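Local coordinates for protein xylulose kinase (Escherichia coli, PDB 2ITM) that phosphorylates D-xylulose to D-xylulose 5-phosphate with ATP, and 1-deoxy-D-xylulose less efficiently, as a homodimeric sugar kinase of the FGGY family, at residues M168-R182 with H275-L287. Sequence-based numbering, arbitrary orientation.
Sequences MSDAAGTMWLDVAKR and HSFCHALPQRWHL
The indole of W285 is gripped in two ways by the 179-182 turn. At its edge, NE1 gives a nearly straight hydrogen bond to V179 O (2.8 Å, 165°), with the oxygen in the ring plane although the donor stands above the plane of the carbonyl. Over one face comes R182, whose guanidinium stands almost perpendicular to the indole, its CZ 4.5 Å from the centroid of the six-membered ring, in a cation-pi contact made through NH1. A bend at chi3 (82°) turns the end of the arginine back into the loop of the hairpin formed by strands 275-278 and 285-291. There NH1 donates to R284 O (3.1 Å), which H279 N reaches from the opposite face of the carbonyl, and NH2 adds a weak bond to H279 O while its salt bridge goes to E204. C278 SG lies over one guanidinium face and Q283 N over the other. Replacing the W285 indole by an alanine's methyl is likely to leave V179 O without this donor and NH1 of R182 without its aromatic face, opening a gap there.

Strand 275-278 is outermost in its sheet within the chain, and the contact joins the N-terminal and C-terminal FGGY domains, both of the actin-like ATPase clan, beside the sugar site. With SG anti to the carbonyl carbon (chi1 -60°), C278 brings its sulfur against V179 O and CG1, with L177 CD2 a little farther off, and its CB meets M168 CB at 3.6 Å. Helix 168-172 packs against the same strand: S169 CB abuts C278 O, and A172 CB touches F277 CD2 at 3.6 Å. The F277 side chain, with G173 CA at CE2, comes within about 4 Å, nearest atoms, of bound D-xylulose, and G173 O accepts a hydrogen bond from the substrate-binding H78.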
loop_
_atom_site.group_PDB
_atom_site.type_symbol
_atom_site.label_atom_id
_atom_site.label_comp_id
_atom_site.label_asym_id
_atom_site.label_seq_id
_atom_site.Cartn_x
_atom_site.Cartn_y
_atom_site.Cartn_z
ATOM N N MET A 168 -23.297 -37.919 -4.355
ATOM C CA MET A 168 -24.034 -36.870 -3.661
ATOM C C MET A 168 -23.230 -35.573 -3.394
ATOM O O MET A 168 -23.768 -34.490 -3.371
ATOM C CB MET A 168 -24.632 -37.407 -2.366
ATOM C CG MET A 168 -25.588 -38.576 -2.560
ATOM S SD MET A 168 -27.062 -38.168 -3.486
ATOM C CE MET A 168 -27.888 -39.723 -3.446
ATOM N N SER A 169 -21.933 -35.703 -3.174
ATOM C CA SER A 169 -21.087 -34.566 -2.900
ATOM C C SER A 169 -20.837 -33.688 -4.118
ATOM O O SER A 169 -20.856 -32.493 -4.002
ATOM C CB SER A 169 -19.776 -34.989 -2.219
ATOM O OG SER A 169 -18.837 -35.492 -3.135
ATOM N N ASP A 170 -20.596 -34.317 -5.251
ATOM C CA ASP A 170 -20.430 -33.582 -6.489
ATOM C C ASP A 170 -21.779 -33.039 -6.976
ATOM O O ASP A 170 -21.887 -31.898 -7.380
ATOM C CB ASP A 170 -19.788 -34.487 -7.549
ATOM C CG ASP A 170 -18.564 -33.837 -8.225
ATOM O OD1 ASP A 170 -18.025 -34.475 -9.151
ATOM O OD2 ASP A 170 -18.096 -32.733 -7.922
ATOM N N ALA A 171 -22.803 -33.896 -6.923
ATOM C CA ALA A 171 -24.148 -33.539 -7.329
ATOM C C ALA A 171 -24.711 -32.347 -6.549
ATOM O O ALA A 171 -25.412 -31.534 -7.105
ATOM C CB ALA A 171 -25.071 -34.730 -7.228
ATOM N N ALA A 172 -24.404 -32.270 -5.267
ATOM C CA ALA A 172 -24.828 -31.149 -4.463
ATOM C C ALA A 172 -24.353 -29.829 -5.056
ATOM O O ALA A 172 -25.037 -28.826 -4.980
ATOM C CB ALA A 172 -24.347 -31.305 -3.062
ATOM N N GLY A 173 -23.175 -29.854 -5.664
ATOM C CA GLY A 173 -22.587 -28.673 -6.240
ATOM C C GLY A 173 -23.211 -28.147 -7.515
ATOM O O GLY A 173 -22.799 -27.121 -7.997
ATOM N N THR A 174 -24.191 -28.850 -8.060
ATOM C CA THR A 174 -24.849 -28.433 -9.290
ATOM C C THR A 174 -25.855 -27.319 -9.059
ATOM O O THR A 174 -26.084 -26.501 -9.928
ATOM C CB THR A 174 -25.555 -29.620 -9.994
ATOM O OG1 THR A 174 -26.594 -30.147 -9.172
ATOM C CG2 THR A 174 -24.613 -30.769 -10.208
ATOM N N MET A 175 -26.436 -27.320 -7.866
ATOM C CA MET A 175 -27.654 -26.598 -7.537
ATOM C C MET A 175 -28.923 -27.176 -8.122
ATOM O O MET A 175 -29.938 -26.508 -8.165
ATOM C CB MET A 175 -27.552 -25.108 -7.860
ATOM C CG MET A 175 -26.329 -24.402 -7.329
ATOM S SD MET A 175 -26.059 -24.587 -5.570
ATOM C CE MET A 175 -27.451 -23.708 -4.975
ATOM N N TRP A 176 -28.875 -28.418 -8.572
ATOM C CA TRP A 176 -30.088 -29.106 -8.967
ATOM C C TRP A 176 -30.479 -30.128 -7.918
ATOM O O TRP A 176 -31.561 -30.690 -7.967
ATOM C CB TRP A 176 -29.933 -29.799 -10.334
ATOM C CG TRP A 176 -29.697 -28.895 -11.506
ATOM C CD1 TRP A 176 -30.408 -27.792 -11.843
ATOM C CD2 TRP A 176 -28.669 -29.022 -12.491
ATOM N NE1 TRP A 176 -29.898 -27.225 -12.982
ATOM C CE2 TRP A 176 -28.826 -27.972 -13.401
ATOM C CE3 TRP A 176 -27.625 -29.923 -12.690
ATOM C CZ2 TRP A 176 -27.989 -27.799 -14.497
ATOM C CZ3 TRP A 176 -26.799 -29.745 -13.770
ATOM C CH2 TRP A 176 -26.984 -28.691 -14.661
ATOM N N LEU A 177 -29.574 -30.378 -6.978
ATOM C CA LEU A 177 -29.813 -31.353 -5.923
ATOM C C LEU A 177 -30.546 -30.811 -4.703
ATOM O O LEU A 177 -30.226 -29.758 -4.179
ATOM C CB LEU A 177 -28.527 -32.047 -5.496
ATOM C CG LEU A 177 -28.762 -33.304 -4.644
ATOM C CD1 LEU A 177 -29.077 -34.501 -5.508
ATOM C CD2 LEU A 177 -27.587 -33.571 -3.743
ATOM N N ASP A 178 -31.534 -31.561 -4.254
ATOM C CA ASP A 178 -32.088 -31.358 -2.937
ATOM C C ASP A 178 -31.208 -31.990 -1.874
ATOM O O ASP A 178 -31.227 -33.189 -1.687
ATOM C CB ASP A 178 -33.501 -31.937 -2.863
ATOM C CG ASP A 178 -34.206 -31.558 -1.587
ATOM O OD1 ASP A 178 -33.645 -31.764 -0.502
ATOM O OD2 ASP A 178 -35.332 -31.046 -1.577
ATOM N N VAL A 179 -30.448 -31.163 -1.178
ATOM C CA VAL A 179 -29.337 -31.642 -0.380
ATOM C C VAL A 179 -29.800 -32.403 0.858
ATOM O O VAL A 179 -29.167 -33.359 1.268
ATOM C CB VAL A 179 -28.392 -30.509 0.008
ATOM C CG1 VAL A 179 -27.359 -30.988 0.984
ATOM C CG2 VAL A 179 -27.737 -29.928 -1.213
ATOM N N ALA A 180 -30.916 -31.972 1.432
ATOM C CA ALA A 180 -31.590 -32.705 2.501
ATOM C C ALA A 180 -31.988 -34.106 2.087
ATOM O O ALA A 180 -31.835 -35.032 2.832
ATOM C CB ALA A 180 -32.803 -31.939 2.983
ATOM N N LYS A 181 -32.504 -34.238 0.876
ATOM C CA LYS A 181 -33.154 -35.483 0.442
ATOM C C LYS A 181 -32.227 -36.392 -0.347
ATOM O O LYS A 181 -32.585 -37.505 -0.680
ATOM C CB LYS A 181 -34.425 -35.187 -0.353
ATOM C CG LYS A 181 -35.484 -34.437 0.427
ATOM C CD LYS A 181 -36.866 -34.693 -0.133
ATOM C CE LYS A 181 -37.870 -33.658 0.346
ATOM N NZ LYS A 181 -38.939 -33.442 -0.638
ATOM N N ARG A 182 -31.027 -35.908 -0.629
ATOM C CA ARG A 182 -30.047 -36.671 -1.389
ATOM C C ARG A 182 -30.623 -37.146 -2.717
ATOM O O ARG A 182 -30.393 -38.264 -3.146
ATOM C CB ARG A 182 -29.497 -37.819 -0.578
ATOM C CG ARG A 182 -29.039 -37.416 0.824
ATOM C CD ARG A 182 -28.449 -38.519 1.665
ATOM N NE ARG A 182 -27.047 -38.764 1.371
ATOM C CZ ARG A 182 -26.040 -38.042 1.823
ATOM N NH1 ARG A 182 -26.245 -36.983 2.605
ATOM N NH2 ARG A 182 -24.809 -38.356 1.480
ATOM N N HIS A 275 -20.892 -22.756 2.520
ATOM C CA HIS A 275 -21.577 -23.702 1.677
ATOM C C HIS A 275 -21.923 -25.004 2.361
ATOM O O HIS A 275 -21.191 -25.488 3.198
ATOM C CB HIS A 275 -20.810 -23.921 0.398
ATOM C CG HIS A 275 -20.766 -22.708 -0.461
ATOM N ND1 HIS A 275 -19.595 -22.178 -0.943
ATOM C CD2 HIS A 275 -21.753 -21.889 -0.878
ATOM C CE1 HIS A 275 -19.864 -21.099 -1.646
ATOM N NE2 HIS A 275 -21.167 -20.899 -1.620
ATOM N N SER A 276 -23.079 -25.534 1.994
ATOM C CA SER A 276 -23.583 -26.756 2.569
ATOM C C SER A 276 -23.879 -27.776 1.483
ATOM O O SER A 276 -24.672 -27.532 0.586
ATOM C CB SER A 276 -24.822 -26.477 3.419
ATOM O OG SER A 276 -25.348 -27.655 3.977
ATOM N N PHE A 277 -23.210 -28.906 1.563
ATOM C CA PHE A 277 -23.364 -29.984 0.607
ATOM C C PHE A 277 -23.520 -31.333 1.268
ATOM O O PHE A 277 -23.255 -31.491 2.453
ATOM C CB PHE A 277 -22.166 -30.034 -0.332
ATOM C CG PHE A 277 -21.923 -28.785 -1.093
ATOM C CD1 PHE A 277 -20.704 -28.155 -1.036
ATOM C CD2 PHE A 277 -22.904 -28.250 -1.891
ATOM C CE1 PHE A 277 -20.476 -27.016 -1.737
ATOM C CE2 PHE A 277 -22.676 -27.112 -2.607
ATOM C CZ PHE A 277 -21.461 -26.496 -2.537
ATOM N N CYS A 278 -23.915 -32.324 0.483
ATOM C CA CYS A 278 -23.765 -33.702 0.884
ATOM C C CYS A 278 -22.290 -34.074 0.983
ATOM O O CYS A 278 -21.472 -33.557 0.251
ATOM C CB CYS A 278 -24.519 -34.638 -0.067
ATOM S SG CYS A 278 -26.291 -34.383 -0.203
ATOM N N HIS A 279 -21.966 -34.958 1.912
ATOM C CA HIS A 279 -20.650 -35.580 1.977
ATOM C C HIS A 279 -20.593 -36.817 1.081
ATOM O O HIS A 279 -21.612 -37.361 0.716
ATOM C CB HIS A 279 -20.315 -35.940 3.429
ATOM C CG HIS A 279 -18.856 -36.119 3.705
ATOM N ND1 HIS A 279 -17.892 -36.038 2.728
ATOM C CD2 HIS A 279 -18.197 -36.366 4.857
ATOM C CE1 HIS A 279 -16.704 -36.233 3.264
ATOM N NE2 HIS A 279 -16.863 -36.437 4.556
ATOM N N ALA A 280 -19.387 -37.253 0.748
ATOM C CA ALA A 280 -19.192 -38.391 -0.135
ATOM C C ALA A 280 -19.399 -39.735 0.565
ATOM O O ALA A 280 -19.006 -40.773 0.069
ATOM C CB ALA A 280 -17.827 -38.334 -0.785
ATOM N N LEU A 281 -19.990 -39.668 1.752
ATOM C CA LEU A 281 -20.391 -40.881 2.437
ATOM C C LEU A 281 -21.870 -40.877 2.756
ATOM O O LEU A 281 -22.500 -39.838 2.802
ATOM C CB LEU A 281 -19.565 -41.078 3.706
ATOM C CG LEU A 281 -18.066 -41.290 3.542
ATOM C CD1 LEU A 281 -17.325 -40.925 4.788
ATOM C CD2 LEU A 281 -17.745 -42.707 3.095
ATOM N N PRO A 282 -22.409 -42.062 2.986
ATOM C CA PRO A 282 -23.836 -42.212 3.223
ATOM C C PRO A 282 -24.250 -41.551 4.524
ATOM O O PRO A 282 -23.538 -41.628 5.503
ATOM C CB PRO A 282 -24.007 -43.722 3.292
ATOM C CG PRO A 282 -22.871 -44.249 2.490
ATOM C CD PRO A 282 -21.751 -43.361 2.805
ATOM N N GLN A 283 -25.380 -40.866 4.482
ATOM C CA GLN A 283 -25.919 -40.152 5.620
ATOM C C GLN A 283 -24.916 -39.178 6.247
ATOM O O GLN A 283 -24.906 -38.979 7.447
ATOM C CB GLN A 283 -26.464 -41.118 6.657
ATOM C CG GLN A 283 -27.738 -41.813 6.256
ATOM C CD GLN A 283 -28.902 -40.867 6.084
ATOM O OE1 GLN A 283 -29.466 -40.398 7.058
ATOM N NE2 GLN A 283 -29.266 -40.597 4.847
ATOM N N ARG A 284 -24.078 -38.581 5.412
ATOM C CA ARG A 284 -23.161 -37.565 5.865
ATOM C C ARG A 284 -23.282 -36.287 5.062
ATOM O O ARG A 284 -23.496 -36.318 3.862
ATOM C CB ARG A 284 -21.728 -38.069 5.807
ATOM C CG ARG A 284 -21.332 -39.004 6.914
ATOM C CD ARG A 284 -21.546 -38.456 8.294
ATOM N NE ARG A 284 -22.568 -39.225 8.973
ATOM C CZ ARG A 284 -22.322 -40.252 9.749
ATOM N NH1 ARG A 284 -21.086 -40.620 9.971
ATOM N NH2 ARG A 284 -23.315 -40.905 10.307
ATOM N N TRP A 285 -23.106 -35.169 5.754
ATOM C CA TRP A 285 -23.258 -33.834 5.201
ATOM C C TRP A 285 -22.121 -32.958 5.731
ATOM O O TRP A 285 -21.524 -33.269 6.740
ATOM C CB TRP A 285 -24.580 -33.238 5.669
ATOM C CG TRP A 285 -25.766 -33.644 4.908
ATOM C CD1 TRP A 285 -26.226 -33.081 3.782
ATOM C CD2 TRP A 285 -26.671 -34.688 5.235
ATOM N NE1 TRP A 285 -27.370 -33.710 3.366
ATOM C CE2 TRP A 285 -27.659 -34.710 4.249
ATOM C CE3 TRP A 285 -26.745 -35.617 6.268
ATOM C CZ2 TRP A 285 -28.698 -35.612 4.263
ATOM C CZ3 TRP A 285 -27.772 -36.506 6.281
ATOM C CH2 TRP A 285 -28.741 -36.501 5.289
ATOM N N HIS A 286 -21.849 -31.850 5.061
ATOM C CA HIS A 286 -20.758 -30.966 5.443
ATOM C C HIS A 286 -20.944 -29.505 5.079
ATOM O O HIS A 286 -21.687 -29.161 4.169
ATOM C CB HIS A 286 -19.411 -31.468 4.926
ATOM C CG HIS A 286 -19.104 -31.069 3.518
ATOM N ND1 HIS A 286 -19.348 -31.889 2.444
ATOM C CD2 HIS A 286 -18.555 -29.944 3.010
ATOM C CE1 HIS A 286 -18.969 -31.284 1.336
ATOM N NE2 HIS A 286 -18.486 -30.102 1.654
ATOM N N LEU A 287 -20.252 -28.652 5.812
ATOM C CA LEU A 287 -20.129 -27.256 5.467
ATOM C C LEU A 287 -18.741 -27.031 4.915
ATOM O O LEU A 287 -17.816 -27.754 5.234
ATOM C CB LEU A 287 -20.345 -26.377 6.694
ATOM C CG LEU A 287 -21.741 -25.846 6.969
ATOM C CD1 LEU A 287 -22.775 -26.827 6.582
ATOM C CD2 LEU A 287 -21.888 -25.482 8.409
#